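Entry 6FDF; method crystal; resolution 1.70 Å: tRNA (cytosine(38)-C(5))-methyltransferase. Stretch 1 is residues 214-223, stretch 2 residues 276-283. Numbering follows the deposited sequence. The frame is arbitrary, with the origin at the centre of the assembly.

Stretch 1, residues 214-223: SYMVLESVLN
Stretch 2 276-283: LQLRYFTA

What joins the two backbones? A single beta bridge pairs Met216 with Arg279, their CA atoms 4.1 Å apart, and two hydrogen bonds flank it: Tyr280 N donates a hydrogen bond to Tyr215 O at 2.8 Å, and Val217 N donates one to Leu278 O at 3.0 Å. One partner number rises as the other falls, so the chains run antiparallel. Met216 and Val217 are extended (phi/psi -68/134 and -68/137), as are Leu278 (-82/133) and Arg279 (-135/157).

How does Tyr215 settle at the end of its 3-10 segment? With phi/psi -100/-6 and chi1 m (-60°), chi2 -81°, it lays one ring face against Thr282 (chi1 p), whose CG2 lies 3.6 Å from the ring centroid, nearly on the normal: a CH-pi contact.

How does Met216 reach stretch 2 when its CA-to-CB bond points away overall? CB already touches it, and three m torsions (-57°, -54°, -67°) bring the end nearer, with Met216 CE 3.5 Å from Leu278 O and Met216 SD 4.0 Å from Arg279 CB. Arg279 (p, t, t, chi4 87°) leads its end away, and its NH1 donates to Tyr280 O at 3.1 Å.

What does Val217 cover? Its t rotamer sets CG2 4.0 Å from the centroid of the Tyr280 ring (chi1 m, chi2 -75°), over one face and 12° off the normal, a CH-pi contact in which a methyl C-H can meet the ring's pi electrons; Val217 CG2 also lies 4.2 Å from Leu278 CB. Water 1 donates to Val217 O and to Leu278 O, 2.8 Å from each.

How does the contact finish? Leu218 sits at the N-cap position, right before a helix that starts at Glu219 and continues past Asn223, and its N reaches water 2 at 3.0 Å, which lies 2.8 Å from Tyr280 OH. Leu222 N donates to Leu218 O at 3.0 Å; the Leu222 side chain (m, t) points toward stretch 2, where its CD2 meets CD1 of Leu278 (m, t) at 3.8 Å, an apolar contact.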

# COMPACT_ATOMS: atom_id res chain seq x y z
N SER A 214 25.70 6.12 -2.83
CA SER A 214 24.70 6.89 -2.11
C SER A 214 23.79 6.03 -1.24
O SER A 214 23.07 6.57 -0.40
CB SER A 214 23.85 7.70 -3.08
OG SER A 214 23.27 6.87 -4.08
N TYR A 215 23.80 4.71 -1.43
CA TYR A 215 22.92 3.82 -0.69
C TYR A 215 23.60 3.11 0.47
O TYR A 215 22.92 2.42 1.24
CB TYR A 215 22.31 2.77 -1.63
CG TYR A 215 21.48 3.40 -2.74
CD1 TYR A 215 20.18 3.82 -2.50
CD2 TYR A 215 22.02 3.59 -4.01
CE1 TYR A 215 19.43 4.40 -3.50
CE2 TYR A 215 21.27 4.17 -5.02
CZ TYR A 215 19.97 4.58 -4.76
OH TYR A 215 19.22 5.16 -5.76
N MET A 216 24.92 3.27 0.62
CA MET A 216 25.65 2.57 1.68
C MET A 216 25.24 3.10 3.04
O MET A 216 25.14 4.32 3.23
CB MET A 216 27.16 2.73 1.49
CG MET A 216 27.69 2.26 0.15
SD MET A 216 27.26 0.57 -0.25
CE MET A 216 28.19 -0.35 0.98
N VAL A 217 24.98 2.19 3.98
CA VAL A 217 24.61 2.62 5.33
C VAL A 217 25.81 3.28 5.99
O VAL A 217 26.95 2.79 5.88
CB VAL A 217 24.09 1.42 6.15
CG1 VAL A 217 23.61 1.88 7.52
CG2 VAL A 217 22.97 0.71 5.40
N LEU A 218 25.57 4.39 6.67
CA LEU A 218 26.66 5.16 7.27
C LEU A 218 27.27 4.41 8.45
O LEU A 218 26.56 3.77 9.24
CB LEU A 218 26.15 6.52 7.73
CG LEU A 218 25.79 7.50 6.61
CD1 LEU A 218 25.21 8.78 7.18
CD2 LEU A 218 27.00 7.78 5.74
N GLU A 219 28.59 4.50 8.57
CA GLU A 219 29.28 3.89 9.71
C GLU A 219 28.79 4.48 11.02
O GLU A 219 28.67 3.76 12.03
CB GLU A 219 30.79 4.08 9.56
CG GLU A 219 31.61 3.53 10.73
CD GLU A 219 33.08 3.37 10.40
OE1 GLU A 219 33.75 2.54 11.06
OE2 GLU A 219 33.57 4.06 9.48
N SER A 220 28.50 5.78 11.04
CA SER A 220 28.01 6.42 12.26
C SER A 220 26.71 5.77 12.75
O SER A 220 26.54 5.52 13.95
CB SER A 220 27.81 7.91 12.03
OG SER A 220 26.74 8.14 11.13
N VAL A 221 25.78 5.49 11.83
CA VAL A 221 24.53 4.83 12.19
C VAL A 221 24.78 3.38 12.57
O VAL A 221 24.18 2.86 13.52
CB VAL A 221 23.52 4.96 11.04
CG1 VAL A 221 22.28 4.12 11.32
CG2 VAL A 221 23.14 6.42 10.83
N LEU A 222 25.65 2.69 11.83
CA LEU A 222 25.94 1.29 12.15
C LEU A 222 26.63 1.15 13.50
O LEU A 222 26.41 0.16 14.21
CB LEU A 222 26.81 0.67 11.04
CG LEU A 222 26.09 0.34 9.73
CD1 LEU A 222 27.07 -0.04 8.63
CD2 LEU A 222 25.08 -0.78 9.95
N ASN A 223 27.46 2.12 13.88
CA ASN A 223 28.13 2.05 15.17
C ASN A 223 27.19 2.35 16.33
O ASN A 223 27.35 1.80 17.42
CB ASN A 223 29.32 3.01 15.20
CG ASN A 223 30.54 2.44 14.49
OD1 ASN A 223 30.62 1.24 14.23
ND2 ASN A 223 31.49 3.31 14.18
N LEU A 276 30.68 -5.78 5.72
CA LEU A 276 29.47 -6.41 5.22
C LEU A 276 28.90 -5.71 4.00
O LEU A 276 28.00 -6.27 3.36
CB LEU A 276 28.41 -6.46 6.32
CG LEU A 276 28.70 -7.44 7.46
CD1 LEU A 276 27.75 -7.21 8.62
CD2 LEU A 276 28.62 -8.88 6.95
N GLN A 277 29.38 -4.51 3.68
CA GLN A 277 28.92 -3.76 2.51
C GLN A 277 27.40 -3.63 2.53
O GLN A 277 26.69 -3.99 1.59
CB GLN A 277 29.39 -4.42 1.21
CG GLN A 277 30.88 -4.66 1.13
CD GLN A 277 31.30 -5.32 -0.17
OE1 GLN A 277 31.88 -6.40 -0.18
NE2 GLN A 277 30.98 -4.67 -1.29
N LEU A 278 26.89 -3.09 3.65
CA LEU A 278 25.46 -2.95 3.85
C LEU A 278 24.96 -1.71 3.14
O LEU A 278 25.54 -0.63 3.28
CB LEU A 278 25.15 -2.86 5.34
CG LEU A 278 25.54 -4.10 6.15
CD1 LEU A 278 25.70 -3.75 7.63
CD2 LEU A 278 24.50 -5.18 5.98
N ARG A 279 23.86 -1.85 2.40
CA ARG A 279 23.22 -0.72 1.73
C ARG A 279 21.72 -0.78 1.94
O ARG A 279 21.15 -1.85 2.19
CB ARG A 279 23.53 -0.69 0.23
CG ARG A 279 22.89 -1.80 -0.61
CD ARG A 279 23.07 -1.48 -2.09
NE ARG A 279 22.64 -2.53 -3.02
CZ ARG A 279 21.39 -2.67 -3.46
NH1 ARG A 279 20.43 -1.84 -3.05
NH2 ARG A 279 21.09 -3.64 -4.32
N TYR A 280 21.07 0.38 1.83
CA TYR A 280 19.62 0.41 1.74
C TYR A 280 19.17 -0.14 0.40
O TYR A 280 19.90 -0.07 -0.60
CB TYR A 280 19.10 1.85 1.92
CG TYR A 280 19.50 2.45 3.25
CD1 TYR A 280 18.87 2.06 4.43
CD2 TYR A 280 20.50 3.42 3.33
CE1 TYR A 280 19.23 2.60 5.65
CE2 TYR A 280 20.87 3.97 4.55
CZ TYR A 280 20.22 3.56 5.70
OH TYR A 280 20.59 4.10 6.92
N PHE A 281 17.96 -0.70 0.36
CA PHE A 281 17.31 -0.92 -0.92
C PHE A 281 17.09 0.41 -1.61
O PHE A 281 16.79 1.42 -0.95
CB PHE A 281 15.98 -1.65 -0.74
CG PHE A 281 16.13 -3.08 -0.29
CD1 PHE A 281 16.44 -4.07 -1.21
CD2 PHE A 281 15.96 -3.43 1.03
CE1 PHE A 281 16.58 -5.39 -0.81
CE2 PHE A 281 16.10 -4.75 1.44
CZ PHE A 281 16.41 -5.73 0.52
N THR A 282 17.26 0.44 -2.93
CA THR A 282 16.93 1.64 -3.68
C THR A 282 15.41 1.81 -3.73
O THR A 282 14.65 0.86 -3.50
CB THR A 282 17.49 1.56 -5.09
OG1 THR A 282 16.71 0.64 -5.86
CG2 THR A 282 18.94 1.10 -5.07
N ALA A 283 14.97 3.03 -4.04
CA ALA A 283 13.53 3.25 -4.15
C ALA A 283 12.93 2.40 -5.27
O ALA A 283 11.79 1.93 -5.15
CB ALA A 283 13.22 4.73 -4.38
O HOH W 1 27.61 0.21 5.00
O HOH W 2 22.91 5.70 6.95